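PDB 6T1D: lectin from Pleurotus ostreatus, which binds galactose-containing sugars such as melibiose through calcium ions, with a calcium ion at each of two sugar sites in the chain. Local coordinates for residues 23-28 against 268-273; 223-228 against 305-310; 238-243 against 261-266; 248-253 against 324-329. All coordinates share one frame; numbering follows the deposited sequence.

Overall arrangement
All four contacts lie in the second half of the fold, although contact 1 brings in residues from the beginning of the chain. Contacts 1, 2 and 3 reach the five-stranded antiparallel sheet: residues 26-27 and 304-308 form its outermost strands, and contact 3 pairs two strands between them. Contacts 2 and 4 reach the facing seven-stranded sheet, so contact 2 spans the sandwich. Along the chain, contact 3 is nested within contacts 1 and 2, while contact 4 crosses all three. Centres are 14 to 20 Å apart. Contacts 1 and 3 touch directly, as do 1 and 4. Contact 3 leads to the calcium and sugar; the others touch the second subunit, contact 1 through His272 alone.

Contact 1: 23-28 against 268-273; sequences ATPRQF and IPNLHP. Unlike the reference sequence in segment 23-28: Arg26 (reference Ser).
Ala23 and Pro269 form the tight part of this contact. The methyl CB of Ala23 lies 3.6 Å from Pro269 CG, and the carbonyl O of Thr24 comes within 3.5 Å of Pro269 CD. The small Ala23 methyl fits the rigid ring; the backbones come nearest at Pro25 and Ile268. Alongside, Pro25 CB packs on Ile268 CG1 at 4.2 Å. At the other end of the Pro25 ring, CD rests 3.6 Å from Asn270 OD1, and the two side chains cross at about a right angle. Asn270 takes up this place with its CG tucked between the backbone N and the carbonyl carbon (chi1 53°). Its OD1 is buried here without a polar partner.

The looser side is polar. A water donates to Ala23 O at 3.2 Å and makes a weak bond with Asn270 ND2, bridging two groups that do not bond directly. Thr24 starts its side chain away from 268-273 and is exposed, which suits its hydroxyl.

Around this core, Arg26 bonds through its backbone to Thr267, adding strand 26-27 to the edge of strand 264-268; Pro25 and Ile268 both rest on Val254 of strand 252-257, and Ile268 also meets Val237 of strand 232-242.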
loop_
_atom_site.group_PDB
_atom_site.type_symbol
_atom_site.label_atom_id
_atom_site.label_comp_id
_atom_site.label_asym_id
_atom_site.label_seq_id
_atom_site.Cartn_x
_atom_site.Cartn_y
_atom_site.Cartn_z
ATOM N N ALA A 23 4.406 -14.399 17.935
ATOM C CA ALA A 23 4.992 -13.332 18.735
ATOM C C ALA A 23 4.179 -12.053 18.619
ATOM O O ALA A 23 3.620 -11.745 17.564
ATOM C CB ALA A 23 6.436 -13.079 18.306
ATOM N N THR A 24 4.099 -11.323 19.725
ATOM C CA THR A 24 3.329 -10.090 19.844
ATOM C C THR A 24 4.256 -8.942 20.233
ATOM O O THR A 24 5.414 -9.184 20.607
ATOM C CB THR A 24 2.222 -10.279 20.876
ATOM O OG1 THR A 24 2.810 -10.696 22.115
ATOM C CG2 THR A 24 1.240 -11.339 20.411
ATOM N N PRO A 25 3.819 -7.688 20.112
ATOM C CA PRO A 25 4.682 -6.577 20.520
ATOM C C PRO A 25 5.137 -6.721 21.963
ATOM O O PRO A 25 4.399 -7.210 22.818
ATOM C CB PRO A 25 3.788 -5.353 20.325
ATOM C CG PRO A 25 2.925 -5.735 19.203
ATOM C CD PRO A 25 2.629 -7.205 19.396
ATOM N N ARG A 26 6.382 -6.318 22.216
ATOM C CA ARG A 26 6.993 -6.500 23.526
ATOM C C ARG A 26 8.095 -5.470 23.726
ATOM O O ARG A 26 8.467 -4.731 22.811
ATOM C CB ARG A 26 7.529 -7.920 23.706
ATOM C CG ARG A 26 8.462 -8.339 22.617
ATOM C CD ARG A 26 9.079 -9.688 22.910
ATOM N NE ARG A 26 9.216 -10.475 21.689
ATOM C CZ ARG A 26 10.288 -10.462 20.907
ATOM N NH1 ARG A 26 11.327 -9.679 21.209
ATOM N NH2 ARG A 26 10.307 -11.221 19.816
ATOM N N GLN A 27 8.612 -5.437 24.949
ATOM C CA GLN A 27 9.735 -4.575 25.271
ATOM C C GLN A 27 10.983 -5.008 24.509
ATOM O O GLN A 27 11.261 -6.203 24.367
ATOM C CB GLN A 27 9.962 -4.608 26.779
ATOM C CG GLN A 27 11.176 -3.902 27.292
ATOM C CD GLN A 27 11.136 -3.748 28.801
ATOM O OE1 GLN A 27 10.722 -2.706 29.312
ATOM N NE2 GLN A 27 11.562 -4.786 29.523
ATOM N N PHE A 28 11.727 -4.025 24.001
ATOM C CA PHE A 28 12.927 -4.307 23.223
ATOM C C PHE A 28 13.961 -5.042 24.060
ATOM O O PHE A 28 14.189 -4.713 25.224
ATOM C CB PHE A 28 13.535 -3.011 22.681
ATOM C CG PHE A 28 14.880 -3.203 22.037
ATOM C CD1 PHE A 28 14.974 -3.616 20.717
ATOM C CD2 PHE A 28 16.038 -2.976 22.739
ATOM C CE1 PHE A 28 16.197 -3.813 20.116
ATOM C CE2 PHE A 28 17.275 -3.172 22.138
ATOM C CZ PHE A 28 17.343 -3.595 20.822
ATOM N N ILE A 268 8.406 -4.883 17.391
ATOM C CA ILE A 268 7.128 -5.363 16.881
ATOM C C ILE A 268 7.420 -6.439 15.842
ATOM O O ILE A 268 7.835 -6.121 14.717
ATOM C CB ILE A 268 6.292 -4.209 16.312
ATOM C CG1 ILE A 268 5.914 -3.238 17.429
ATOM C CG2 ILE A 268 5.073 -4.709 15.547
ATOM C CD1 ILE A 268 5.806 -1.840 16.951
ATOM N N PRO A 269 7.258 -7.718 16.189
ATOM C CA PRO A 269 7.678 -8.812 15.307
ATOM C C PRO A 269 6.597 -9.343 14.381
ATOM O O PRO A 269 6.870 -10.277 13.620
ATOM C CB PRO A 269 8.090 -9.885 16.318
ATOM C CG PRO A 269 7.117 -9.693 17.443
ATOM C CD PRO A 269 6.815 -8.215 17.506
ATOM N N ASN A 270 5.396 -8.775 14.412
ATOM C CA ASN A 270 4.301 -9.253 13.583
ATOM C C ASN A 270 3.753 -8.155 12.675
ATOM O O ASN A 270 2.533 -7.976 12.588
ATOM C CB ASN A 270 3.184 -9.808 14.463
ATOM C CG ASN A 270 2.741 -8.816 15.521
ATOM O OD1 ASN A 270 3.535 -7.985 15.958
ATOM N ND2 ASN A 270 1.475 -8.888 15.932
ATOM N N LEU A 271 4.626 -7.389 12.021
ATOM C CA LEU A 271 4.131 -6.407 11.066
ATOM C C LEU A 271 3.311 -7.080 9.973
ATOM O O LEU A 271 3.621 -8.187 9.519
ATOM C CB LEU A 271 5.274 -5.634 10.412
ATOM C CG LEU A 271 6.027 -4.605 11.241
ATOM C CD1 LEU A 271 6.978 -3.875 10.319
ATOM C CD2 LEU A 271 5.093 -3.649 11.955
ATOM N N HIS A 272 2.260 -6.406 9.547
ATOM C CA HIS A 272 1.627 -6.795 8.303
ATOM C C HIS A 272 2.622 -6.581 7.162
ATOM O O HIS A 272 3.410 -5.626 7.196
ATOM C CB HIS A 272 0.346 -5.987 8.111
ATOM C CG HIS A 272 -0.457 -6.396 6.922
ATOM N ND1 HIS A 272 -0.336 -5.773 5.697
ATOM C CD2 HIS A 272 -1.380 -7.374 6.762
ATOM C CE1 HIS A 272 -1.167 -6.337 4.839
ATOM N NE2 HIS A 272 -1.813 -7.310 5.460
ATOM N N PRO A 273 2.669 -7.474 6.173
ATOM C CA PRO A 273 3.775 -7.412 5.199
ATOM C C PRO A 273 3.769 -6.206 4.256
ATOM O O PRO A 273 4.841 -5.882 3.731
ATOM C CB PRO A 273 3.647 -8.736 4.433
ATOM C CG PRO A 273 2.250 -9.212 4.691
ATOM C CD PRO A 273 1.908 -8.729 6.071
HETATM O O HOH W 1 0.766 -11.841 16.137
#

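Contact 2: 223-228 against 305-310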
loop_
_atom_site.group_PDB
_atom_site.type_symbol
_atom_site.label_atom_id
_atom_site.label_comp_id
_atom_site.label_asym_id
_atom_site.label_seq_id
_atom_site.Cartn_x
_atom_site.Cartn_y
_atom_site.Cartn_z
ATOM N N LYS A 223 0.689 7.613 11.721
ATOM C CA LYS A 223 1.655 7.566 10.626
ATOM C C LYS A 223 1.572 6.184 10.004
ATOM O O LYS A 223 1.705 5.183 10.713
ATOM C CB LYS A 223 3.080 7.840 11.104
ATOM C CG LYS A 223 4.135 7.562 10.054
ATOM C CD LYS A 223 4.044 8.572 8.926
ATOM C CE LYS A 223 5.241 8.469 7.981
ATOM N NZ LYS A 223 5.230 9.580 6.987
ATOM N N THR A 224 1.344 6.122 8.702
ATOM C CA THR A 224 1.241 4.849 8.007
ATOM C C THR A 224 2.445 4.626 7.101
ATOM O O THR A 224 2.893 5.547 6.409
ATOM C CB THR A 224 -0.048 4.794 7.192
ATOM O OG1 THR A 224 -1.168 4.895 8.088
ATOM C CG2 THR A 224 -0.117 3.496 6.404
ATOM N N VAL A 225 2.953 3.396 7.092
ATOM C CA VAL A 225 4.042 2.991 6.206
ATOM C C VAL A 225 3.513 1.899 5.284
ATOM O O VAL A 225 3.038 0.855 5.753
ATOM C CB VAL A 225 5.266 2.505 6.996
ATOM C CG1 VAL A 225 6.429 2.239 6.056
ATOM C CG2 VAL A 225 5.642 3.527 8.097
ATOM N N ASN A 226 3.564 2.154 3.969
ATOM C CA ASN A 226 2.956 1.267 2.967
ATOM C C ASN A 226 3.848 1.204 1.722
ATOM O O ASN A 226 3.637 1.896 0.724
ATOM C CB ASN A 226 1.538 1.741 2.644
ATOM C CG ASN A 226 0.922 1.021 1.475
ATOM O OD1 ASN A 226 0.426 1.659 0.553
ATOM N ND2 ASN A 226 0.935 -0.307 1.506
ATOM N N GLN A 227 4.857 0.354 1.792
ATOM C CA GLN A 227 5.771 0.082 0.687
ATOM C C GLN A 227 5.276 -1.179 -0.021
ATOM O O GLN A 227 5.643 -2.298 0.334
ATOM C CB GLN A 227 7.190 -0.077 1.213
ATOM C CG GLN A 227 8.262 0.268 0.206
ATOM C CD GLN A 227 8.397 1.756 0.008
ATOM O OE1 GLN A 227 8.340 2.522 0.969
ATOM N NE2 GLN A 227 8.576 2.178 -1.239
ATOM N N CYS A 228 4.455 -0.993 -1.055
ATOM C CA CYS A 228 3.630 -2.072 -1.583
ATOM C C CYS A 228 4.395 -3.093 -2.414
ATOM O O CYS A 228 3.827 -4.142 -2.738
ATOM C CB CYS A 228 2.454 -1.509 -2.404
ATOM S SG CYS A 228 2.776 -0.354 -3.795
ATOM N N GLU A 305 14.039 0.914 6.642
ATOM C CA GLU A 305 13.443 2.229 6.512
ATOM C C GLU A 305 13.367 2.866 7.883
ATOM O O GLU A 305 12.899 2.238 8.836
ATOM C CB GLU A 305 12.041 2.122 5.895
ATOM C CG GLU A 305 11.275 3.421 5.842
ATOM C CD GLU A 305 9.974 3.302 5.079
ATOM O OE1 GLU A 305 9.716 2.221 4.497
ATOM O OE2 GLU A 305 9.213 4.297 5.048
ATOM N N THR A 306 13.840 4.102 7.992
ATOM C CA THR A 306 13.747 4.848 9.234
ATOM C C THR A 306 12.648 5.880 9.067
ATOM O O THR A 306 12.667 6.660 8.109
ATOM C CB THR A 306 15.067 5.519 9.587
ATOM O OG1 THR A 306 16.000 4.513 9.982
ATOM C CG2 THR A 306 14.870 6.458 10.744
ATOM N N VAL A 307 11.664 5.832 9.957
ATOM C CA VAL A 307 10.567 6.786 10.006
ATOM C C VAL A 307 10.650 7.520 11.334
ATOM O O VAL A 307 10.735 6.881 12.387
ATOM C CB VAL A 307 9.219 6.070 9.841
ATOM C CG1 VAL A 307 8.060 7.030 10.028
ATOM C CG2 VAL A 307 9.194 5.385 8.486
ATOM N N VAL A 308 10.607 8.853 11.287
ATOM C CA VAL A 308 10.684 9.674 12.484
ATOM C C VAL A 308 9.380 10.445 12.656
ATOM O O VAL A 308 8.598 10.612 11.723
ATOM C CB VAL A 308 11.881 10.642 12.427
ATOM C CG1 VAL A 308 13.135 9.895 12.053
ATOM C CG2 VAL A 308 11.615 11.733 11.425
ATOM N N THR A 309 9.153 10.923 13.878
ATOM C CA THR A 309 8.045 11.837 14.104
ATOM C C THR A 309 8.372 13.198 13.481
ATOM O O THR A 309 9.423 13.793 13.748
ATOM C CB THR A 309 7.758 11.980 15.603
ATOM O OG1 THR A 309 8.978 12.177 16.325
ATOM C CG2 THR A 309 7.111 10.718 16.125
ATOM N N ASP A 310 7.482 13.679 12.624
ATOM C CA ASP A 310 7.701 14.941 11.933
ATOM C C ASP A 310 6.336 15.453 11.484
ATOM O O ASP A 310 5.300 14.998 11.980
ATOM C CB ASP A 310 8.700 14.756 10.779
ATOM C CG ASP A 310 8.230 13.739 9.757
ATOM O OD1 ASP A 310 7.010 13.473 9.676
ATOM O OD2 ASP A 310 9.095 13.165 9.050
#
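Val225 and Val307 meet inside a beta-sandwich, where strand 223-225 of one sheet faces strand 305-308 of the other. The strands run nearly antiparallel (170°), with axes 9.6 Å apart, a spacing filled by side chains.

The apolar contacts come first. Val225 CG2 touches Val307 CG2 at 4.0 Å, and the two valines interleave, pointing past one another from the facing sheets; such compact residues suit a buried interior. Lys223 contributes its aliphatic part: a bend at chi2 (69°) brings CE to 3.8 Å from Val307 CG1. Its NZ goes on to hydrogen-bond to Ser312 OG, so the chain covers the valine while its polar end finds a partner.

Polar groups gather toward the margin. Glu305 reaches in with an extended chain and bonds through OE1 to the hydroxyl of Tyr299. Gln227 OE1 stands 3.8 Å from Glu305 OE1, its amide plane turned 71° from the carboxylate; both are acceptors, so they do not bond. Lys223 and Glu305 are too far apart for a salt bridge.

The covalent link belongs to the dimer: Cys228 forms a disulfide with Cys228 of the second subunit, and Asn226 ND2 hydrogen-bonds to OD1 of Asn226 of that subunit. Within the sandwich, the methyl CG1 of Val225 lies to one side of the carboxylate plane, 3.6 Å from both Glu305 OE1 and OE2.

Contact 3: 238-243 against 261-266. With CA (calcium ion), chain T; GLA (alpha-D-galactopyranose), chain H.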
loop_
_atom_site.group_PDB
_atom_site.type_symbol
_atom_site.label_atom_id
_atom_site.label_comp_id
_atom_site.label_asym_id
_atom_site.label_seq_id
_atom_site.Cartn_x
_atom_site.Cartn_y
_atom_site.Cartn_z
ATOM N N LEU A 238 11.578 3.421 19.181
ATOM C CA LEU A 238 12.061 4.171 20.337
ATOM C C LEU A 238 11.173 5.388 20.492
ATOM O O LEU A 238 10.914 6.087 19.509
ATOM C CB LEU A 238 13.514 4.626 20.197
ATOM C CG LEU A 238 14.006 5.452 21.399
ATOM C CD1 LEU A 238 14.120 4.567 22.614
ATOM C CD2 LEU A 238 15.345 6.117 21.122
ATOM N N ILE A 239 10.673 5.621 21.704
ATOM C CA ILE A 239 9.646 6.634 21.902
ATOM C C ILE A 239 9.746 7.225 23.304
ATOM O O ILE A 239 10.223 6.585 24.243
ATOM C CB ILE A 239 8.249 6.038 21.617
ATOM C CG1 ILE A 239 7.168 7.111 21.738
ATOM C CG2 ILE A 239 7.987 4.797 22.488
ATOM C CD1 ILE A 239 5.794 6.665 21.283
ATOM N N ALA A 240 9.343 8.483 23.418
ATOM C CA ALA A 240 9.198 9.160 24.694
ATOM C C ALA A 240 8.182 10.269 24.492
ATOM O O ALA A 240 7.969 10.733 23.366
ATOM C CB ALA A 240 10.528 9.726 25.195
ATOM N N ALA A 241 7.552 10.692 25.587
ATOM C CA ALA A 241 6.564 11.756 25.485
ATOM C C ALA A 241 6.452 12.510 26.807
ATOM O O ALA A 241 6.648 11.947 27.886
ATOM C CB ALA A 241 5.196 11.228 25.048
ATOM N N ASP A 242 6.148 13.800 26.687
ATOM C CA ASP A 242 5.761 14.696 27.772
ATOM C C ASP A 242 4.275 14.988 27.593
ATOM O O ASP A 242 3.901 15.777 26.718
ATOM C CB ASP A 242 6.605 15.969 27.690
ATOM C CG ASP A 242 6.192 17.054 28.681
ATOM O OD1 ASP A 242 5.170 16.931 29.394
ATOM O OD2 ASP A 242 6.922 18.070 28.724
ATOM N N ASP A 243 3.436 14.399 28.448
ATOM C CA ASP A 243 3.881 13.720 29.662
ATOM C C ASP A 243 3.815 12.206 29.641
ATOM O O ASP A 243 4.540 11.552 30.387
ATOM C CB ASP A 243 3.076 14.234 30.850
ATOM C CG ASP A 243 3.594 15.534 31.357
ATOM O OD1 ASP A 243 4.694 15.506 31.943
ATOM O OD2 ASP A 243 2.944 16.585 31.130
ATOM N N THR A 261 12.359 12.009 29.991
ATOM C CA THR A 261 13.790 11.965 30.217
ATOM C C THR A 261 14.356 10.566 30.072
ATOM O O THR A 261 15.577 10.422 29.958
ATOM C CB THR A 261 14.133 12.473 31.626
ATOM O OG1 THR A 261 13.417 11.696 32.588
ATOM C CG2 THR A 261 13.698 13.912 31.787
ATOM N N VAL A 262 13.512 9.536 30.058
ATOM C CA VAL A 262 13.936 8.152 29.882
ATOM C C VAL A 262 13.066 7.564 28.784
ATOM O O VAL A 262 11.857 7.389 28.982
ATOM C CB VAL A 262 13.802 7.342 31.181
ATOM C CG1 VAL A 262 14.077 5.867 30.945
ATOM C CG2 VAL A 262 14.730 7.878 32.230
ATOM N N ALA A 263 13.676 7.215 27.647
ATOM C CA ALA A 263 12.926 6.719 26.499
ATOM C C ALA A 263 12.723 5.211 26.562
ATOM O O ALA A 263 13.516 4.478 27.158
ATOM C CB ALA A 263 13.637 7.070 25.198
ATOM N N ASP A 264 11.661 4.749 25.905
ATOM C CA ASP A 264 11.283 3.343 25.880
ATOM C C ASP A 264 11.455 2.786 24.476
ATOM O O ASP A 264 11.273 3.499 23.491
ATOM C CB ASP A 264 9.833 3.153 26.331
ATOM C CG ASP A 264 9.490 3.982 27.541
ATOM O OD1 ASP A 264 10.330 4.054 28.462
ATOM O OD2 ASP A 264 8.380 4.558 27.580
ATOM N N ALA A 265 11.811 1.506 24.394
ATOM C CA ALA A 265 12.064 0.835 23.127
ATOM C C ALA A 265 11.292 -0.478 23.063
ATOM O O ALA A 265 11.325 -1.259 24.019
ATOM C CB ALA A 265 13.565 0.583 22.937
ATOM N N TYR A 266 10.613 -0.723 21.929
ATOM C CA TYR A 266 9.831 -1.933 21.689
ATOM C C TYR A 266 10.225 -2.551 20.355
ATOM O O TYR A 266 10.572 -1.840 19.409
ATOM C CB TYR A 266 8.317 -1.639 21.637
ATOM C CG TYR A 266 7.795 -0.781 22.772
ATOM C CD1 TYR A 266 7.937 0.596 22.758
ATOM C CD2 TYR A 266 7.154 -1.350 23.848
ATOM C CE1 TYR A 266 7.457 1.378 23.801
ATOM C CE2 TYR A 266 6.674 -0.584 24.885
ATOM C CZ TYR A 266 6.831 0.774 24.863
ATOM O OH TYR A 266 6.349 1.524 25.910
HETATM CA CA CA T . 3.850 18.582 30.043
HETATM C C1 GLA H . 6.660 20.731 33.849
HETATM C C2 GLA H . 5.359 20.088 33.365
HETATM C C3 GLA H . 5.604 18.833 32.632
HETATM C C4 GLA H . 6.585 19.005 31.544
HETATM C C5 GLA H . 7.883 19.667 32.034
HETATM C C6 GLA H . 8.764 19.968 30.831
HETATM O O2 GLA H . 4.523 19.807 34.507
HETATM O O3 GLA H . 4.311 18.351 32.049
HETATM O O4 GLA H . 6.003 19.821 30.508
HETATM O O5 GLA H . 7.627 20.915 32.750
HETATM O O6 GLA H . 9.954 20.601 31.261
#
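Leu238 and Ile239 pair with Ala265 and Asp264 where two neighbouring strands of the five-stranded antiparallel sheet run side by side; beyond this pairing the first strand reaches a calcium-bound sugar. Ile239 and Asp264 are the hydrogen-bonded pair. Ile239 N donates to Asp264 O at 2.8 Å, and Asp264 N returns a straighter bond (171°) to Ile239 O at 2.9 Å.

Leu238 and Ala265 form the adjacent non-hydrogen-bonded pair. Leu238 CD1 comes close to Asp264 O (3.2 Å), a tight spot, and packs on the methyls of Ala263 and Ala265, small residues that leave room for the larger leucine. On the opposite face, Ile239 CG2 comes in the plane of the Tyr266 ring, at its edge, 3.7 Å from CE1. The polar ends of Asp264 and Tyr266 both bond to the Tyr245 hydroxyl.

Past the paired region, a cis peptide joins Asp242 to Asp243, and both carboxylates reach the same metal. Asp242 OD1 binds the calcium at 2.2 Å and Asp243 OD2 at 2.5 Å, with Asn284, Gly286 and Pro288 completing the protein ligands. Trp347 NE1 bonds to the other oxygen of Asp242. Galactose adds O3 and its axial O4 to the metal, the mode of sugar recognition characteristic of calcium-dependent galactose-binding lectins.

Contact 4: 248-253 against 324-329; sequences YVNGAT and QPPLID
Tyr248 presents one face of its ring to Gln324, whose CB lies 4.0 Å from Tyr248 CG. The glutamine chain runs obliquely over the ring: CG is offset toward the rim, and a bend at chi2 (-68°) turns the amide so that its plane stands 48° from the ring. The aliphatic part of Gln324, CB and CG, thus packs on the aromatic surface. Phe323 also meets the Tyr248 ring, with the planes nearly perpendicular.

Residues 249-252 form a type I' turn, the tight connection of a beta-hairpin, closed by Ala252 N bonding to Val249 O at 2.9 Å. Asn250 and Gly251 are classic occupants of its two corners. Gly251 has a positive phi (93°), and its backbone angles leave no room for a CB beside the carbonyl O of Asn250; with none there, Gln324 O approaches Gly251 CA at 3.4 Å in a CA-H...O contact.

Pro326 crosses the Asn250 side chain at about a right angle, its CG 3.8 Å from Asn250 O and 4.0 Å from Asn250 OD1. The asparagine amide is held by Thr277 N at OD1 and by Asn276 at ND2. Arg222 bonds to the carbonyl oxygens of Pro325 and Pro326, and Leu327 of the second subunit packs on Asn250 and Pro326.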
loop_
_atom_site.group_PDB
_atom_site.type_symbol
_atom_site.label_atom_id
_atom_site.label_comp_id
_atom_site.label_asym_id
_atom_site.label_seq_id
_atom_site.Cartn_x
_atom_site.Cartn_y
_atom_site.Cartn_z
ATOM N N TYR A 248 0.237 2.184 19.593
ATOM C CA TYR A 248 -0.531 1.145 18.924
ATOM C C TYR A 248 0.038 0.882 17.541
ATOM O O TYR A 248 0.377 1.822 16.815
ATOM C CB TYR A 248 -1.985 1.543 18.757
ATOM C CG TYR A 248 -2.677 1.975 20.028
ATOM C CD1 TYR A 248 -2.662 3.300 20.429
ATOM C CD2 TYR A 248 -3.367 1.065 20.809
ATOM C CE1 TYR A 248 -3.299 3.703 21.584
ATOM C CE2 TYR A 248 -4.007 1.459 21.962
ATOM C CZ TYR A 248 -3.968 2.776 22.345
ATOM O OH TYR A 248 -4.609 3.163 23.497
ATOM N N VAL A 249 0.059 -0.387 17.139
ATOM C CA VAL A 249 0.445 -0.760 15.782
ATOM C C VAL A 249 -0.654 -1.637 15.190
ATOM O O VAL A 249 -1.035 -2.657 15.775
ATOM C CB VAL A 249 1.831 -1.440 15.734
ATOM C CG1 VAL A 249 1.860 -2.754 16.500
ATOM C CG2 VAL A 249 2.276 -1.641 14.296
ATOM N N ASN A 250 -1.201 -1.197 14.055
ATOM C CA ASN A 250 -2.356 -1.828 13.406
ATOM C C ASN A 250 -3.528 -2.041 14.367
ATOM O O ASN A 250 -4.320 -2.971 14.205
ATOM C CB ASN A 250 -1.951 -3.133 12.735
ATOM C CG ASN A 250 -0.976 -2.907 11.616
ATOM O OD1 ASN A 250 -1.138 -1.966 10.833
ATOM N ND2 ASN A 250 0.055 -3.748 11.536
ATOM N N GLY A 251 -3.685 -1.151 15.346
ATOM C CA GLY A 251 -4.758 -1.256 16.311
ATOM C C GLY A 251 -4.407 -1.990 17.590
ATOM O O GLY A 251 -5.166 -1.901 18.564
ATOM N N ALA A 252 -3.291 -2.715 17.620
ATOM C CA ALA A 252 -2.862 -3.449 18.806
ATOM C C ALA A 252 -2.023 -2.581 19.734
ATOM O O ALA A 252 -1.137 -1.855 19.283
ATOM C CB ALA A 252 -2.042 -4.668 18.390
ATOM N N THR A 253 -2.278 -2.685 21.039
ATOM C CA THR A 253 -1.478 -1.938 22.003
ATOM C C THR A 253 -0.078 -2.525 22.080
ATOM O O THR A 253 0.083 -3.743 22.179
ATOM C CB THR A 253 -2.129 -1.956 23.388
ATOM O OG1 THR A 253 -3.426 -1.347 23.318
ATOM C CG2 THR A 253 -1.299 -1.172 24.363
ATOM N N GLN A 324 -7.177 4.388 16.363
ATOM C CA GLN A 324 -6.021 3.516 16.217
ATOM C C GLN A 324 -6.135 2.392 15.175
ATOM O O GLN A 324 -5.103 1.774 14.889
ATOM C CB GLN A 324 -5.694 2.913 17.590
ATOM C CG GLN A 324 -6.588 1.763 18.031
ATOM C CD GLN A 324 -8.028 2.170 18.324
ATOM O OE1 GLN A 324 -8.422 3.333 18.157
ATOM N NE2 GLN A 324 -8.835 1.192 18.735
ATOM N N PRO A 325 -7.313 2.057 14.612
ATOM C CA PRO A 325 -7.357 1.072 13.514
ATOM C C PRO A 325 -6.559 1.519 12.305
ATOM O O PRO A 325 -6.349 2.726 12.097
ATOM C CB PRO A 325 -8.857 0.977 13.187
ATOM C CG PRO A 325 -9.500 1.119 14.435
ATOM C CD PRO A 325 -8.676 2.193 15.169
ATOM N N PRO A 326 -6.090 0.555 11.472
ATOM C CA PRO A 326 -5.229 0.895 10.330
ATOM C C PRO A 326 -5.905 1.769 9.291
ATOM O O PRO A 326 -5.403 2.842 8.942
ATOM C CB PRO A 326 -4.875 -0.474 9.738
ATOM C CG PRO A 326 -5.150 -1.471 10.847
ATOM C CD PRO A 326 -6.297 -0.898 11.601
ATOM N N LEU A 327 -7.038 1.318 8.775
ATOM C CA LEU A 327 -7.794 2.086 7.798
ATOM C C LEU A 327 -8.882 2.859 8.519
ATOM O O LEU A 327 -9.800 2.266 9.094
ATOM C CB LEU A 327 -8.406 1.201 6.718
ATOM C CG LEU A 327 -7.474 0.578 5.708
ATOM C CD1 LEU A 327 -8.314 0.043 4.571
ATOM C CD2 LEU A 327 -6.612 1.710 5.224
ATOM N N ILE A 328 -8.771 4.182 8.485
ATOM C CA ILE A 328 -9.837 5.080 8.896
ATOM C C ILE A 328 -9.765 6.270 7.959
ATOM O O ILE A 328 -8.773 6.472 7.256
ATOM C CB ILE A 328 -9.727 5.550 10.361
ATOM C CG1 ILE A 328 -8.527 6.463 10.538
ATOM C CG2 ILE A 328 -9.604 4.371 11.316
ATOM C CD1 ILE A 328 -8.491 7.106 11.900
ATOM N N ASP A 329 -10.843 7.044 7.930
ATOM C CA ASP A 329 -10.907 8.254 7.118
ATOM C C ASP A 329 -10.157 9.372 7.834
ATOM O O ASP A 329 -10.640 9.909 8.838
ATOM C CB ASP A 329 -12.361 8.630 6.854
ATOM C CG ASP A 329 -12.499 9.797 5.900
ATOM O OD1 ASP A 329 -11.471 10.438 5.556
ATOM O OD2 ASP A 329 -13.652 10.083 5.502
#